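Putative esterase (Bacteroides intestinalis DSM 17393, PDB 5VOL) is a carbohydrate esterase family 1 ferulic acid esterase that probably cleaves feruloyl esters from arabinoxylan and carries a bound calcium ion. Local coordinates at residues Thr110-Tyr113 with Thr114-Pro118; His252-Glu255 with Tyr256-Ser259. All coordinates share one frame; numbering follows the deposited sequence.

Interaction 1 (Thr110-Tyr113 with Thr114-Pro118); sequences TFFY and TEFLP
Thr110 O, Phe111 O and Phe112 O take the amide N-H groups of the next turn of helix 108-123, and the spacing of these bonds widens from four residues to five along the way. Thr114 N still bonds to Thr110 O, whereas Phe111 O accepts both Glu115 N at 3.0 Å and Phe116 N at 2.8 Å. Leu117 N then bonds to Phe112 O at 2.8 Å, so the wider pi-type turn is in place before Pro118, whose ring nitrogen has no N-H to give; its CD lies 3.5 Å from Tyr113 O. Thr114 OG1, set between the backbone N and the carbonyl carbon (chi1 68°), donates to Thr110 O over 2.7 Å, from the face of that carbonyl plane opposite to Thr114 N.

Among the apolar groups, Phe116 CB sits over one face of the Phe111 ring, 4.0 Å from its centroid, a CH-pi contact displaced toward the rim. The Phe116 ring meets those of Phe111 and Phe112 obliquely, both at 42° between planes. Leu117 CD1 reaches Phe112 CE1 at 4.0 Å. Glu115 OE1 comes to the edge of the Phe111 ring, 3.3 Å from CD1, while its main bond goes to Ser19 OG.

Within this three-phenylalanine cluster, Phe112 and Phe116 turn to the strands, meeting Tyr48 edge-to-face and packing on Val85 respectively, while Phe111 meets Leu22 and Tyr108. The polar chemistry is separate: Phe111 O carries both the four- and the five-residue bond, marking where the spacing changes, and Thr110 O is gripped twice because the Thr114 hydroxyl joins the amide.

Interaction 2 (His252-Glu255 with Tyr256-Ser259); sequences HDWE and YWHS
Trp257 directs the edge of its six-membered ring at two aromatic faces, giving two T-shaped pairs. CZ2 lies over the centre of the His252 imidazole, planes at 89°, and CE3 lies over the Trp254 indole, 3.6 Å from Trp254 CD2, planes at 90°. With CG anti to its carbonyl carbon (chi1 -61°), the indole of Trp257 lies along the His252-Asp253 backbone, with Asp253 O over one face, 3.2 Å from Trp257 CD2. An alanine in place of Trp257 would probably open a gap between His252 and Trp254 and leave the imidazole freer to shift.

Hydrogen bonds start the helix. Asp253 is the N-cap: its OD1 accepts Tyr256 N at 3.0 Å, and it also forms a salt bridge with Arg72 of the second subunit. His258 N donates to Trp254 O at 2.8 Å, and Ser259 N to Glu255 O at 3.2 Å. One water donates to Glu255 O and OE1 and lies 2.8 Å from His258 ND1, at the edge of that ring; Glu255 OE1 also bonds to Tyr262 and His258 of the second subunit.

His252 is bonded through ND1 to Asp223 and through NE2 to Ser139, consistent with a Ser-His-Asp catalytic triad. Trp257 NE1 bonds to Ser163; both tryptophans pack on Leu138 and on helix 59-62, which places the start of helix 254-271 against strand 133-138, within the mixed sheet.

Overall arrangement
Interactions 1 and 2 lie on opposite sides of the chain's centre, their own centres 28 Å apart and their nearest atoms about 16 Å apart, so they do not touch. Both flank the mixed sheet of the alpha/beta-hydrolase fold: residues 110-118 pack on strand 83-87, and the helix start in interaction 2 packs on strand 133-138. Interaction 2 holds His252 of the probable Ser139-His252-Asp223 triad, and its Tyr256 side chain is about 8 Å from the bound calcium ion; interaction 1 lies away from the annotated calcium sites. Contacts with the second subunit are likewise found at interaction 2, whereas no other chain of the assembly touches residues 110-118.

Interaction 1 (Thr110-Tyr113 with Thr114-Pro118)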
loop_
_atom_site.group_PDB
_atom_site.type_symbol
_atom_site.label_atom_id
_atom_site.label_comp_id
_atom_site.label_asym_id
_atom_site.label_seq_id
_atom_site.Cartn_x
_atom_site.Cartn_y
_atom_site.Cartn_z
ATOM N N THR C 110 -1.599 -28.082 -27.047
ATOM C CA THR C 110 -2.494 -28.311 -28.167
ATOM C C THR C 110 -3.922 -28.409 -27.647
ATOM O O THR C 110 -4.853 -27.903 -28.272
ATOM C CB THR C 110 -2.115 -29.608 -28.955
ATOM O OG1 THR C 110 -0.819 -29.441 -29.539
ATOM C CG2 THR C 110 -3.126 -29.880 -30.045
ATOM N N PHE C 111 -4.088 -29.045 -26.488
ATOM C CA PHE C 111 -5.393 -29.085 -25.832
ATOM C C PHE C 111 -5.861 -27.658 -25.499
ATOM O O PHE C 111 -7.020 -27.299 -25.715
ATOM C CB PHE C 111 -5.341 -29.929 -24.553
ATOM C CG PHE C 111 -6.325 -29.487 -23.490
ATOM C CD1 PHE C 111 -7.680 -29.720 -23.640
ATOM C CD2 PHE C 111 -5.884 -28.828 -22.351
ATOM C CE1 PHE C 111 -8.581 -29.314 -22.674
ATOM C CE2 PHE C 111 -6.767 -28.434 -21.372
ATOM C CZ PHE C 111 -8.121 -28.660 -21.532
ATOM N N PHE C 112 -4.950 -26.858 -24.955
ATOM C CA PHE C 112 -5.299 -25.504 -24.508
ATOM C C PHE C 112 -5.828 -24.659 -25.673
ATOM O O PHE C 112 -6.906 -24.073 -25.596
ATOM C CB PHE C 112 -4.089 -24.820 -23.867
ATOM C CG PHE C 112 -4.403 -23.461 -23.299
ATOM C CD1 PHE C 112 -4.330 -22.331 -24.099
ATOM C CD2 PHE C 112 -4.799 -23.326 -21.977
ATOM C CE1 PHE C 112 -4.630 -21.061 -23.580
ATOM C CE2 PHE C 112 -5.108 -22.070 -21.444
ATOM C CZ PHE C 112 -5.024 -20.938 -22.249
ATOM N N TYR C 113 -5.069 -24.619 -26.759
ATOM C CA TYR C 113 -5.387 -23.748 -27.895
ATOM C C TYR C 113 -6.403 -24.271 -28.903
ATOM O O TYR C 113 -7.054 -23.461 -29.572
ATOM C CB TYR C 113 -4.108 -23.396 -28.647
ATOM C CG TYR C 113 -3.303 -22.435 -27.838
ATOM C CD1 TYR C 113 -3.671 -21.091 -27.762
ATOM C CD2 TYR C 113 -2.221 -22.868 -27.096
ATOM C CE1 TYR C 113 -2.954 -20.198 -26.980
ATOM C CE2 TYR C 113 -1.502 -21.987 -26.314
ATOM C CZ TYR C 113 -1.873 -20.655 -26.262
ATOM O OH TYR C 113 -1.151 -19.790 -25.481
ATOM N N THR C 114 -6.549 -25.592 -29.036
ATOM C CA THR C 114 -7.467 -26.086 -30.071
ATOM C C THR C 114 -8.750 -26.624 -29.475
ATOM O O THR C 114 -9.729 -26.799 -30.191
ATOM C CB THR C 114 -6.836 -27.198 -30.952
ATOM O OG1 THR C 114 -6.647 -28.375 -30.166
ATOM C CG2 THR C 114 -5.489 -26.748 -31.526
ATOM N N GLU C 115 -8.755 -26.894 -28.170
ATOM C CA GLU C 115 -9.954 -27.428 -27.515
ATOM C C GLU C 115 -10.462 -26.534 -26.369
ATOM O O GLU C 115 -11.635 -26.143 -26.336
ATOM C CB GLU C 115 -9.690 -28.833 -26.971
ATOM C CG GLU C 115 -9.446 -29.911 -28.029
ATOM C CD GLU C 115 -9.233 -31.285 -27.409
ATOM O OE1 GLU C 115 -8.455 -31.394 -26.435
ATOM O OE2 GLU C 115 -9.855 -32.260 -27.886
ATOM N N PHE C 116 -9.585 -26.231 -25.416
ATOM C CA PHE C 116 -10.016 -25.524 -24.206
ATOM C C PHE C 116 -10.435 -24.090 -24.507
ATOM O O PHE C 116 -11.549 -23.697 -24.191
ATOM C CB PHE C 116 -8.913 -25.535 -23.145
ATOM C CG PHE C 116 -9.352 -24.992 -21.805
ATOM C CD1 PHE C 116 -10.303 -25.655 -21.057
ATOM C CD2 PHE C 116 -8.805 -23.819 -21.300
ATOM C CE1 PHE C 116 -10.706 -25.169 -19.814
ATOM C CE2 PHE C 116 -9.202 -23.317 -20.055
ATOM C CZ PHE C 116 -10.156 -23.990 -19.314
ATOM N N LEU C 117 -9.547 -23.323 -25.130
ATOM C CA LEU C 117 -9.811 -21.899 -25.363
ATOM C C LEU C 117 -11.073 -21.663 -26.212
ATOM O O LEU C 117 -11.925 -20.863 -25.839
ATOM C CB LEU C 117 -8.585 -21.241 -26.000
ATOM C CG LEU C 117 -8.591 -19.719 -26.123
ATOM C CD1 LEU C 117 -7.192 -19.173 -25.952
ATOM C CD2 LEU C 117 -9.160 -19.304 -27.481
ATOM N N PRO C 118 -11.224 -22.380 -27.348
ATOM C CA PRO C 118 -12.459 -22.166 -28.117
ATOM C C PRO C 118 -13.728 -22.523 -27.347
ATOM O O PRO C 118 -14.724 -21.810 -27.452
ATOM C CB PRO C 118 -12.276 -23.085 -29.332
ATOM C CG PRO C 118 -10.805 -23.163 -29.510
ATOM C CD PRO C 118 -10.235 -23.165 -28.103
#

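Interaction 2 (His252-Glu255 with Tyr256-Ser259)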
loop_
_atom_site.group_PDB
_atom_site.type_symbol
_atom_site.label_atom_id
_atom_site.label_comp_id
_atom_site.label_asym_id
_atom_site.label_seq_id
_atom_site.Cartn_x
_atom_site.Cartn_y
_atom_site.Cartn_z
ATOM N N HIS C 252 7.571 -18.227 -1.678
ATOM C CA HIS C 252 6.796 -19.013 -2.622
ATOM C C HIS C 252 5.533 -19.449 -1.909
ATOM O O HIS C 252 5.391 -20.620 -1.566
ATOM C CB HIS C 252 7.607 -20.238 -3.102
ATOM C CG HIS C 252 7.328 -20.650 -4.513
ATOM N ND1 HIS C 252 7.644 -19.860 -5.595
ATOM C CD2 HIS C 252 6.791 -21.789 -5.022
ATOM C CE1 HIS C 252 7.295 -20.480 -6.709
ATOM N NE2 HIS C 252 6.787 -21.659 -6.385
ATOM N N ASP C 253 4.610 -18.519 -1.677
ATOM C CA ASP C 253 3.461 -18.842 -0.839
ATOM C C ASP C 253 2.194 -18.117 -1.269
ATOM O O ASP C 253 2.243 -17.171 -2.063
ATOM C CB ASP C 253 3.781 -18.534 0.631
ATOM C CG ASP C 253 4.142 -17.072 0.854
ATOM O OD1 ASP C 253 3.274 -16.213 0.608
ATOM O OD2 ASP C 253 5.286 -16.780 1.272
ATOM N N TRP C 254 1.060 -18.564 -0.738
ATOM C CA TRP C 254 -0.229 -18.060 -1.198
ATOM C C TRP C 254 -0.558 -16.653 -0.710
ATOM O O TRP C 254 -1.385 -15.969 -1.321
ATOM C CB TRP C 254 -1.349 -19.041 -0.821
ATOM C CG TRP C 254 -1.550 -19.967 -1.973
ATOM C CD1 TRP C 254 -1.037 -21.228 -2.117
ATOM C CD2 TRP C 254 -2.241 -19.671 -3.199
ATOM N NE1 TRP C 254 -1.393 -21.744 -3.344
ATOM C CE2 TRP C 254 -2.128 -20.805 -4.026
ATOM C CE3 TRP C 254 -2.960 -18.556 -3.668
ATOM C CZ2 TRP C 254 -2.709 -20.866 -5.298
ATOM C CZ3 TRP C 254 -3.538 -18.614 -4.928
ATOM C CH2 TRP C 254 -3.406 -19.767 -5.732
ATOM N N GLU C 255 0.093 -16.182 0.347
ATOM C CA GLU C 255 -0.091 -14.771 0.681
ATOM C C GLU C 255 0.500 -13.919 -0.431
ATOM O O GLU C 255 -0.039 -12.869 -0.766
ATOM C CB GLU C 255 0.544 -14.407 2.030
ATOM C CG GLU C 255 -0.306 -14.791 3.232
ATOM C CD GLU C 255 -1.673 -14.124 3.238
ATOM O OE1 GLU C 255 -1.757 -12.882 3.429
ATOM O OE2 GLU C 255 -2.686 -14.839 3.043
ATOM N N TYR C 256 1.608 -14.369 -1.014
ATOM C CA TYR C 256 2.202 -13.639 -2.123
ATOM C C TYR C 256 1.283 -13.628 -3.361
ATOM O O TYR C 256 1.189 -12.627 -4.059
ATOM C CB TYR C 256 3.569 -14.227 -2.510
ATOM C CG TYR C 256 4.442 -13.203 -3.198
ATOM C CD1 TYR C 256 5.188 -12.287 -2.449
ATOM C CD2 TYR C 256 4.494 -13.114 -4.585
ATOM C CE1 TYR C 256 5.979 -11.318 -3.067
ATOM C CE2 TYR C 256 5.284 -12.140 -5.212
ATOM C CZ TYR C 256 6.022 -11.249 -4.443
ATOM O OH TYR C 256 6.816 -10.285 -5.039
ATOM N N TRP C 257 0.610 -14.742 -3.618
ATOM C CA TRP C 257 -0.129 -14.915 -4.871
ATOM C C TRP C 257 -1.514 -14.299 -4.746
ATOM O O TRP C 257 -2.006 -13.684 -5.683
ATOM C CB TRP C 257 -0.189 -16.408 -5.250
ATOM C CG TRP C 257 1.200 -16.938 -5.460
ATOM C CD1 TRP C 257 2.247 -16.269 -6.040
ATOM C CD2 TRP C 257 1.727 -18.205 -5.029
ATOM N NE1 TRP C 257 3.380 -17.044 -6.000
ATOM C CE2 TRP C 257 3.089 -18.235 -5.389
ATOM C CE3 TRP C 257 1.180 -19.311 -4.378
ATOM C CZ2 TRP C 257 3.916 -19.339 -5.120
ATOM C CZ3 TRP C 257 2.003 -20.413 -4.116
ATOM C CH2 TRP C 257 3.347 -20.414 -4.488
ATOM N N HIS C 258 -2.122 -14.405 -3.569
ATOM C CA HIS C 258 -3.375 -13.681 -3.341
ATOM C C HIS C 258 -3.181 -12.147 -3.428
ATOM O O HIS C 258 -3.944 -11.442 -4.097
ATOM C CB HIS C 258 -3.970 -14.061 -1.980
ATOM C CG HIS C 258 -4.947 -13.059 -1.452
ATOM N ND1 HIS C 258 -4.600 -12.079 -0.540
ATOM C CD2 HIS C 258 -6.266 -12.880 -1.701
ATOM C CE1 HIS C 258 -5.651 -11.333 -0.272
ATOM N NE2 HIS C 258 -6.681 -11.803 -0.958
ATOM N N SER C 259 -2.163 -11.628 -2.752
ATOM C CA SER C 259 -1.910 -10.194 -2.790
ATOM C C SER C 259 -1.516 -9.750 -4.211
ATOM O O SER C 259 -1.809 -8.628 -4.614
ATOM C CB SER C 259 -0.837 -9.807 -1.763
ATOM O OG SER C 259 0.407 -10.401 -2.072
HETATM O O HOH W 1 -2.210 -11.591 0.896
#